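Local structure of manganese-binding protein (Chlamydia trachomatis, 6NSI) at residues Arg162-Arg176 / Trp190-Pro202. The protein captures ferrous iron, and also manganese and nickel, as the solute-binding component of an ABC transporter and delivers them to its membrane permease. Residues are numbered along the deposited sequence; the frame is centred on the assembly and turned at random.
Sequences RYLVTGHNAFSYFTR and WRSRCISPEGLSP. With FE (Fe (III) ion), chain B.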
ATOM      1  N   ARG A 162     -12.114 -12.429  10.758  1.00 23.18           N
ATOM      2  CA  ARG A 162     -11.311 -12.022   9.596  1.00 24.08           C
ATOM      3  C   ARG A 162     -12.149 -11.139   8.673  1.00 24.25           C
ATOM      4  O   ARG A 162     -12.525 -11.507   7.558  1.00 21.82           O
ATOM      5  CB  ARG A 162     -10.776 -13.247   8.868  1.00 22.26           C
ATOM      6  CG  ARG A 162      -9.594 -13.889   9.587  1.00 22.18           C
ATOM      7  CD  ARG A 162      -9.249 -15.272   8.980  1.00 26.18           C
ATOM      8  NE  ARG A 162      -8.465 -16.072   9.933  1.00 29.19           N
ATOM      9  CZ  ARG A 162      -7.950 -17.271   9.667  1.00 35.61           C
ATOM     10  NH1 ARG A 162      -8.143 -17.830   8.478  1.00 32.92           N
ATOM     11  NH2 ARG A 162      -7.244 -17.918  10.593  1.00 35.12           N
ATOM     12  N   TYR A 163     -12.450  -9.946   9.173  1.00 21.57           N
ATOM     13  CA  TYR A 163     -13.311  -8.987   8.484  1.00 18.00           C
ATOM     14  C   TYR A 163     -12.718  -7.630   8.815  1.00 19.62           C
ATOM     15  O   TYR A 163     -12.724  -7.226   9.989  1.00 21.02           O
ATOM     16  CB  TYR A 163     -14.773  -9.102   8.946  1.00 21.91           C
ATOM     17  CG  TYR A 163     -15.390 -10.428   8.556  1.00 21.97           C
ATOM     18  CD1 TYR A 163     -15.923 -10.614   7.289  1.00 22.21           C
ATOM     19  CD2 TYR A 163     -15.393 -11.505   9.440  1.00 23.15           C
ATOM     20  CE1 TYR A 163     -16.465 -11.838   6.904  1.00 25.26           C
ATOM     21  CE2 TYR A 163     -15.932 -12.738   9.075  1.00 27.17           C
ATOM     22  CZ  TYR A 163     -16.466 -12.892   7.807  1.00 30.25           C
ATOM     23  OH  TYR A 163     -16.997 -14.095   7.435  1.00 37.00           O
ATOM     24  N   LEU A 164     -12.157  -6.969   7.800  1.00 17.79           N
ATOM     25  CA  LEU A 164     -11.296  -5.802   7.971  1.00 20.47           C
ATOM     26  C   LEU A 164     -12.029  -4.539   7.520  1.00 19.40           C
ATOM     27  O   LEU A 164     -12.202  -4.305   6.315  1.00 19.69           O
ATOM     28  CB  LEU A 164      -9.990  -5.985   7.195  1.00 18.72           C
ATOM     29  CG  LEU A 164      -9.009  -4.807   7.249  1.00 19.12           C
ATOM     30  CD1 LEU A 164      -8.605  -4.482   8.693  1.00 20.49           C
ATOM     31  CD2 LEU A 164      -7.808  -5.135   6.383  1.00 23.84           C
ATOM     32  N   VAL A 165     -12.433  -3.716   8.484  1.00 19.39           N
ATOM     33  CA  VAL A 165     -13.164  -2.481   8.205  1.00 19.31           C
ATOM     34  C   VAL A 165     -12.188  -1.318   8.349  1.00 20.83           C
ATOM     35  O   VAL A 165     -11.677  -1.063   9.444  1.00 21.64           O
ATOM     36  CB  VAL A 165     -14.372  -2.311   9.146  1.00 20.12           C
ATOM     37  CG1 VAL A 165     -15.118  -1.003   8.820  1.00 15.84           C
ATOM     38  CG2 VAL A 165     -15.324  -3.517   9.048  1.00 17.60           C
ATOM     39  N   THR A 166     -11.926  -0.606   7.258  1.00 18.81           N
ATOM     40  CA  THR A 166     -10.964   0.488   7.266  1.00 19.97           C
ATOM     41  C   THR A 166     -11.584   1.768   6.713  1.00 19.27           C
ATOM     42  O   THR A 166     -12.745   1.799   6.303  1.00 22.87           O
ATOM     43  CB  THR A 166      -9.721   0.146   6.444  1.00 21.41           C
ATOM     44  OG1 THR A 166     -10.099   0.058   5.058  1.00 19.43           O
ATOM     45  CG2 THR A 166      -9.118  -1.178   6.925  1.00 21.14           C
ATOM     46  N   GLY A 167     -10.768   2.834   6.718  1.00 20.94           N
ATOM     47  CA  GLY A 167     -11.245   4.137   6.286  1.00 21.36           C
ATOM     48  C   GLY A 167     -11.543   4.194   4.797  1.00 28.26           C
ATOM     49  O   GLY A 167     -12.626   4.636   4.392  1.00 16.68           O
ATOM     50  N   HIS A 168     -10.565   3.805   3.959  1.00 19.37           N
ATOM     51  CA  HIS A 168     -10.815   3.613   2.534  1.00 20.00           C
ATOM     52  C   HIS A 168     -10.267   2.260   2.107  1.00 21.18           C
ATOM     53  O   HIS A 168      -9.706   1.511   2.911  1.00 19.67           O
ATOM     54  CB  HIS A 168     -10.271   4.774   1.669  1.00 21.98           C
ATOM     55  CG  HIS A 168      -8.788   4.769   1.402  1.00 24.37           C
ATOM     56  ND1 HIS A 168      -7.840   4.917   2.400  1.00 25.98           N
ATOM     57  CD2 HIS A 168      -8.101   4.773   0.230  1.00 20.77           C
ATOM     58  CE1 HIS A 168      -6.633   4.953   1.855  1.00 23.83           C
ATOM     59  NE2 HIS A 168      -6.764   4.869   0.545  1.00 20.26           N
ATOM     60  N   ASN A 169     -10.475   1.958   0.827  1.00 22.66           N
ATOM     61  CA  ASN A 169     -10.176   0.649   0.241  1.00 26.65           C
ATOM     62  C   ASN A 169      -8.704   0.598  -0.180  1.00 21.27           C
ATOM     63  O   ASN A 169      -8.351   0.626  -1.355  1.00 20.38           O
ATOM     64  CB  ASN A 169     -11.116   0.376  -0.932  1.00 22.90           C
ATOM     65  CG  ASN A 169     -10.952  -1.015  -1.491  1.00 29.21           C
ATOM     66  OD1 ASN A 169     -10.355  -1.885  -0.845  1.00 21.33           O
ATOM     67  ND2 ASN A 169     -11.456  -1.237  -2.708  1.00 25.72           N
ATOM     68  N   ALA A 170      -7.840   0.516   0.829  1.00 21.20           N
ATOM     69  CA  ALA A 170      -6.403   0.419   0.628  1.00 21.01           C
ATOM     70  C   ALA A 170      -5.843  -0.953   0.976  1.00 19.82           C
ATOM     71  O   ALA A 170      -4.654  -1.191   0.745  1.00 20.99           O
ATOM     72  CB  ALA A 170      -5.669   1.481   1.465  1.00 20.89           C
ATOM     73  N   PHE A 171      -6.659  -1.862   1.513  1.00 22.96           N
ATOM     74  CA  PHE A 171      -6.162  -3.147   1.992  1.00 21.87           C
ATOM     75  C   PHE A 171      -6.791  -4.336   1.263  1.00 23.10           C
ATOM     76  O   PHE A 171      -6.829  -5.452   1.800  1.00 20.45           O
ATOM     77  CB  PHE A 171      -6.369  -3.249   3.503  1.00 20.62           C
ATOM     78  CG  PHE A 171      -5.646  -2.162   4.279  1.00 23.27           C
ATOM     79  CD1 PHE A 171      -6.287  -0.968   4.593  1.00 24.73           C
ATOM     80  CD2 PHE A 171      -4.323  -2.334   4.672  1.00 21.71           C
ATOM     81  CE1 PHE A 171      -5.625   0.034   5.302  1.00 24.70           C
ATOM     82  CE2 PHE A 171      -3.647  -1.336   5.381  1.00 26.72           C
ATOM     83  CZ  PHE A 171      -4.300  -0.156   5.704  1.00 19.32           C
ATOM     84  N   SER A 172      -7.265  -4.133   0.029  1.00 18.75           N
ATOM     85  CA  SER A 172      -7.826  -5.268  -0.703  1.00 21.22           C
ATOM     86  C   SER A 172      -6.766  -6.327  -1.010  1.00 26.42           C
ATOM     87  O   SER A 172      -7.031  -7.531  -0.881  1.00 25.68           O
ATOM     88  CB  SER A 172      -8.509  -4.794  -1.989  1.00 25.91           C
ATOM     89  OG  SER A 172      -9.782  -4.239  -1.695  1.00 21.11           O
ATOM     90  N   TYR A 173      -5.566  -5.915  -1.439  1.00 26.72           N
ATOM     91  CA  TYR A 173      -4.515  -6.904  -1.701  1.00 24.67           C
ATOM     92  C   TYR A 173      -4.101  -7.621  -0.421  1.00 27.63           C
ATOM     93  O   TYR A 173      -3.936  -8.848  -0.404  1.00 24.99           O
ATOM     94  CB  TYR A 173      -3.304  -6.233  -2.350  1.00 23.55           C
ATOM     95  CG  TYR A 173      -3.599  -5.720  -3.736  1.00 25.85           C
ATOM     96  CD1 TYR A 173      -3.934  -4.384  -3.943  1.00 21.86           C
ATOM     97  CD2 TYR A 173      -3.547  -6.565  -4.832  1.00 26.95           C
ATOM     98  CE1 TYR A 173      -4.202  -3.904  -5.211  1.00 23.54           C
ATOM     99  CE2 TYR A 173      -3.824  -6.104  -6.100  1.00 30.34           C
ATOM    100  CZ  TYR A 173      -4.145  -4.774  -6.292  1.00 31.21           C
ATOM    101  OH  TYR A 173      -4.418  -4.308  -7.561  1.00 26.75           O
ATOM    102  N   PHE A 174      -3.883  -6.849   0.646  1.00 21.74           N
ATOM    103  CA  PHE A 174      -3.608  -7.385   1.972  1.00 23.57           C
ATOM    104  C   PHE A 174      -4.635  -8.442   2.364  1.00 26.30           C
ATOM    105  O   PHE A 174      -4.289  -9.539   2.828  1.00 22.86           O
ATOM    106  CB  PHE A 174      -3.615  -6.196   2.957  1.00 22.54           C
ATOM    107  CG  PHE A 174      -3.311  -6.550   4.385  1.00 23.70           C
ATOM    108  CD1 PHE A 174      -4.325  -6.976   5.252  1.00 19.29           C
ATOM    109  CD2 PHE A 174      -2.023  -6.397   4.879  1.00 22.72           C
ATOM    110  CE1 PHE A 174      -4.045  -7.281   6.561  1.00 21.00           C
ATOM    111  CE2 PHE A 174      -1.728  -6.700   6.193  1.00 21.78           C
ATOM    112  CZ  PHE A 174      -2.744  -7.133   7.044  1.00 18.92           C
ATOM    113  N   THR A 175      -5.916  -8.108   2.199  1.00 21.29           N
ATOM    114  CA  THR A 175      -7.000  -8.981   2.632  1.00 18.07           C
ATOM    115  C   THR A 175      -7.036 -10.267   1.813  1.00 25.68           C
ATOM    116  O   THR A 175      -7.246 -11.359   2.356  1.00 23.77           O
ATOM    117  CB  THR A 175      -8.328  -8.235   2.487  1.00 22.62           C
ATOM    118  OG1 THR A 175      -8.350  -7.086   3.366  1.00 20.58           O
ATOM    119  CG2 THR A 175      -9.503  -9.175   2.769  1.00 20.84           C
ATOM    120  N   ARG A 176      -6.879 -10.140   0.496  1.00 23.18           N
ATOM    121  CA  ARG A 176      -6.882 -11.301  -0.391  1.00 28.48           C
ATOM    122  C   ARG A 176      -5.724 -12.251  -0.069  1.00 27.10           C
ATOM    123  O   ARG A 176      -5.899 -13.477  -0.061  1.00 29.87           O
ATOM    124  CB  ARG A 176      -6.819 -10.818  -1.849  1.00 29.05           C
ATOM    125  CG  ARG A 176      -7.123 -11.895  -2.917  1.00 34.31           C
ATOM    126  CD  ARG A 176      -6.900 -11.363  -4.356  1.00 32.72           C
ATOM    127  NE  ARG A 176      -5.518 -10.924  -4.578  1.00 42.99           N
ATOM    128  CZ  ARG A 176      -5.022 -10.490  -5.747  1.00 51.38           C
ATOM    129  NH1 ARG A 176      -5.800 -10.419  -6.830  1.00 53.82           N
ATOM    130  NH2 ARG A 176      -3.737 -10.125  -5.839  1.00 40.31           N
ATOM    131  N   TRP A 190     -13.263 -13.837  -1.188  1.00 31.71           N
ATOM    132  CA  TRP A 190     -12.364 -13.103  -0.311  1.00 29.56           C
ATOM    133  C   TRP A 190     -12.841 -11.670  -0.105  1.00 28.20           C
ATOM    134  O   TRP A 190     -12.618 -11.092   0.961  1.00 24.23           O
ATOM    135  CB  TRP A 190     -10.947 -13.110  -0.894  1.00 29.07           C
ATOM    136  CG  TRP A 190     -10.783 -12.293  -2.147  1.00 30.24           C
ATOM    137  CD1 TRP A 190     -10.823 -12.750  -3.434  1.00 30.16           C
ATOM    138  CD2 TRP A 190     -10.555 -10.870  -2.235  1.00 32.92           C
ATOM    139  NE1 TRP A 190     -10.626 -11.708  -4.316  1.00 34.16           N
ATOM    140  CE2 TRP A 190     -10.460 -10.546  -3.605  1.00 36.45           C
ATOM    141  CE3 TRP A 190     -10.416  -9.844  -1.288  1.00 29.81           C
ATOM    142  CZ2 TRP A 190     -10.242  -9.236  -4.054  1.00 36.18           C
ATOM    143  CZ3 TRP A 190     -10.201  -8.537  -1.741  1.00 27.90           C
ATOM    144  CH2 TRP A 190     -10.120  -8.250  -3.108  1.00 29.99           C
ATOM    145  N   ARG A 191     -13.505 -11.093  -1.112  1.00 29.63           N
ATOM    146  CA  ARG A 191     -13.972  -9.711  -1.036  1.00 30.11           C
ATOM    147  C   ARG A 191     -14.955  -9.493   0.107  1.00 27.36           C
ATOM    148  O   ARG A 191     -15.081  -8.369   0.596  1.00 29.51           O
ATOM    149  CB  ARG A 191     -14.604  -9.305  -2.368  1.00 35.52           C
ATOM    150  CG  ARG A 191     -13.606  -9.033  -3.473  1.00 38.94           C
ATOM    151  CD  ARG A 191     -14.193  -8.050  -4.464  1.00 53.30           C
ATOM    152  NE  ARG A 191     -13.190  -7.253  -5.165  1.00 47.88           N
ATOM    153  CZ  ARG A 191     -12.656  -7.592  -6.338  1.00 59.94           C
ATOM    154  NH1 ARG A 191     -13.016  -8.730  -6.929  1.00 52.53           N
ATOM    155  NH2 ARG A 191     -11.755  -6.798  -6.918  1.00 49.13           N
ATOM    156  N   SER A 192     -15.636 -10.545   0.570  1.00 25.24           N
ATOM    157  CA  SER A 192     -16.473 -10.392   1.761  1.00 29.52           C
ATOM    158  C   SER A 192     -15.666  -9.982   2.994  1.00 24.71           C
ATOM    159  O   SER A 192     -16.246  -9.485   3.973  1.00 23.26           O
ATOM    160  CB  SER A 192     -17.218 -11.700   2.041  1.00 32.27           C
ATOM    161  OG  SER A 192     -16.353 -12.601   2.720  1.00 37.93           O
ATOM    162  N   ARG A 193     -14.342 -10.149   2.968  1.00 21.43           N
ATOM    163  CA  ARG A 193     -13.517  -9.961   4.160  1.00 21.85           C
ATOM    164  C   ARG A 193     -13.004  -8.534   4.384  1.00 19.62           C
ATOM    165  O   ARG A 193     -12.329  -8.293   5.394  1.00 17.64           O
ATOM    166  CB  ARG A 193     -12.337 -10.936   4.115  1.00 22.53           C
ATOM    167  CG  ARG A 193     -12.780 -12.366   3.764  1.00 27.29           C
ATOM    168  CD  ARG A 193     -11.885 -13.394   4.417  1.00 30.25           C
ATOM    169  NE  ARG A 193     -12.396 -13.535   5.759  1.00 48.19           N
ATOM    170  CZ  ARG A 193     -13.017 -14.608   6.213  1.00 33.82           C
ATOM    171  NH1 ARG A 193     -13.152 -15.664   5.445  1.00 39.58           N
ATOM    172  NH2 ARG A 193     -13.494 -14.598   7.449  1.00 30.39           N
ATOM    173  N   CYS A 194     -13.292  -7.576   3.506  1.00 20.72           N
ATOM    174  CA  CYS A 194     -12.906  -6.197   3.794  1.00 16.87           C
ATOM    175  C   CYS A 194     -13.980  -5.241   3.279  1.00 22.84           C
ATOM    176  O   CYS A 194     -14.678  -5.529   2.299  1.00 21.91           O
ATOM    177  CB  CYS A 194     -11.524  -5.853   3.182  1.00 18.42           C
ATOM    178  SG  CYS A 194     -11.388  -6.043   1.356  1.00 25.64           S
ATOM    179  N   ILE A 195     -14.108  -4.094   3.945  1.00 18.63           N
ATOM    180  CA  ILE A 195     -15.066  -3.060   3.534  1.00 21.04           C
ATOM    181  C   ILE A 195     -14.583  -1.716   4.066  1.00 20.94           C
ATOM    182  O   ILE A 195     -13.818  -1.646   5.034  1.00 17.13           O
ATOM    183  CB  ILE A 195     -16.509  -3.361   4.031  1.00 18.06           C
ATOM    184  CG1 ILE A 195     -17.538  -2.597   3.177  1.00 23.10           C
ATOM    185  CG2 ILE A 195     -16.661  -2.968   5.494  1.00 19.43           C
ATOM    186  CD1 ILE A 195     -18.972  -3.006   3.423  1.00 29.59           C
ATOM    187  N   SER A 196     -15.037  -0.633   3.431  1.00 20.96           N
ATOM    188  CA  SER A 196     -14.669   0.715   3.836  1.00 17.73           C
ATOM    189  C   SER A 196     -15.707   1.662   3.269  1.00 21.48           C
ATOM    190  O   SER A 196     -16.259   1.395   2.191  1.00 20.22           O
ATOM    191  CB  SER A 196     -13.253   1.092   3.347  1.00 21.04           C
ATOM    192  OG  SER A 196     -13.142   1.027   1.939  1.00 23.33           O
ATOM    193  N   PRO A 197     -16.038   2.744   3.976  1.00 20.22           N
ATOM    194  CA  PRO A 197     -17.049   3.682   3.445  1.00 20.85           C
ATOM    195  C   PRO A 197     -16.535   4.475   2.258  1.00 24.01           C
ATOM    196  O   PRO A 197     -17.316   4.855   1.379  1.00 28.15           O
ATOM    197  CB  PRO A 197     -17.365   4.579   4.648  1.00 22.64           C
ATOM    198  CG  PRO A 197     -16.133   4.547   5.498  1.00 23.86           C
ATOM    199  CD  PRO A 197     -15.473   3.173   5.270  1.00 18.72           C
ATOM    200  N   GLU A 198     -15.237   4.721   2.201  1.00 23.10           N
ATOM    201  CA  GLU A 198     -14.592   5.379   1.073  1.00 23.15           C
ATOM    202  C   GLU A 198     -14.002   4.335   0.127  1.00 33.31           C
ATOM    203  O   GLU A 198     -13.567   3.264   0.558  1.00 26.50           O
ATOM    204  CB  GLU A 198     -13.498   6.317   1.588  1.00 24.20           C
ATOM    205  CG  GLU A 198     -12.739   7.099   0.502  1.00 35.04           C
ATOM    206  CD  GLU A 198     -13.630   8.077  -0.234  1.00 38.30           C
ATOM    207  OE1 GLU A 198     -14.341   7.638  -1.173  1.00 40.34           O
ATOM    208  OE2 GLU A 198     -13.610   9.277   0.142  1.00 38.39           O
ATOM    209  N   GLY A 199     -13.977   4.658  -1.174  1.00 38.48           N
ATOM    210  CA  GLY A 199     -13.456   3.759  -2.189  1.00 30.48           C
ATOM    211  C   GLY A 199     -11.943   3.779  -2.295  1.00 28.69           C
ATOM    212  O   GLY A 199     -11.228   3.957  -1.303  1.00 24.94           O
ATOM    213  N   LEU A 200     -11.382   3.648  -3.496  1.00 26.83           N
ATOM    214  CA  LEU A 200      -9.896   3.597  -3.689  1.00 30.83           C
ATOM    215  C   LEU A 200      -9.156   4.930  -3.433  1.00 29.74           C
ATOM    216  O   LEU A 200      -7.997   4.883  -3.093  1.00 29.29           O
ATOM    217  CB  LEU A 200      -9.611   3.108  -5.114  1.00 34.31           C
ATOM    218  CG  LEU A 200      -9.963   1.658  -5.434  1.00 31.22           C
ATOM    219  CD1 LEU A 200      -9.756   1.354  -6.897  1.00 38.75           C
ATOM    220  CD2 LEU A 200      -9.182   0.680  -4.593  1.00 23.81           C
ATOM    221  N   SER A 201      -9.854   6.054  -3.523  1.00 33.22           N
ATOM    222  CA  SER A 201      -9.451   7.449  -3.519  1.00 40.38           C
ATOM    223  C   SER A 201     -10.163   8.196  -2.395  1.00 36.49           C
ATOM    224  O   SER A 201     -11.384   8.053  -2.238  1.00 30.19           O
ATOM    225  CB  SER A 201      -9.752   8.108  -4.867  1.00 30.00           C
ATOM    226  OG  SER A 201      -8.971   7.533  -5.900  1.00 30.00           O
ATOM    227  N   PRO A 202      -9.418   8.775  -1.598  1.00 37.49           N
ATOM    228  CA  PRO A 202     -10.077   9.597  -0.567  1.00 41.81           C
ATOM    229  C   PRO A 202     -10.858  10.773  -1.128  1.00 50.85           C
ATOM    230  O   PRO A 202     -11.671  11.352  -0.395  1.00 48.20           O
ATOM    231  CB  PRO A 202      -8.909  10.081   0.303  1.00 35.63           C
ATOM    232  CG  PRO A 202      -7.788   9.149   0.014  1.00 33.28           C
ATOM    233  CD  PRO A 202      -7.964   8.696  -1.402  1.00 37.64           C
TER
HETATM  234 FE    FE B 401      -5.166   4.943  -1.035  1.00 24.07          FE
HETATM  235  O   HOH W   1     -17.603 -14.227   4.929  1.00 41.77           O
HETATM  236  O   HOH W   2     -12.602  -1.833   1.726  1.00 22.77           O
HETATM  237  O   HOH W   3     -12.195  -5.320  -2.784  1.00 38.99           O
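Arg193, buried, packs tightly against Arg162 and Tyr163: its NE donates to Arg162 O over 2.7 Å, nearly straight (164°), in the carbonyl plane and on a lone pair. Bends at chi2 and chi3 fold the chain back, bringing the guanidinium, tilted by 40°, over one face of the Tyr163 ring as a cation-pi pair, with NH2 closest, 3.4 Å from Tyr163 CZ; NH1 forms a salt bridge with Glu184. Next to it, Thr175 CG2 packs on Arg193 CB, and Thr175 OG1 meets Cys194 CB at 3.4 Å. Arg176 runs its aliphatic chain over one face of the Trp190 indole, CG 3.5 Å from the centroid of the five-membered ring, while Arg191 CG covers the opposite face. Alongside, strands 164-165 and 194-195 of this family 9 solute-binding protein pair in parallel through Leu164 N to Arg193 O and Ile195 N to Leu164 O; Leu164 and Cys194 face helix 172-176, Val165 and Ile195 the other side, and Val165 bonds on to Phe227. Past the strands, Asn169 N donates to Gly199 O, and Ser196 OG to Glu198 O at 2.7 Å. The 162-176 loop supplies one iron ligand: His168 NE2 binds Fe(III) at 2.2 Å alongside His36, His102 and Asp260. The imidazole has Gly199 O at its edge, and its ND1 is hydrogen-bonded to Glu229, a second-shell carboxylate that should fix the ring's rotation. The looser, water-bridged side begins at the outer rim of the Tyr163 ring, where one water joins Tyr163 OH to Ser192 OG, itself also hydrogen-bonded to Glu189; another links Ser172 OG to NE of exposed Arg191.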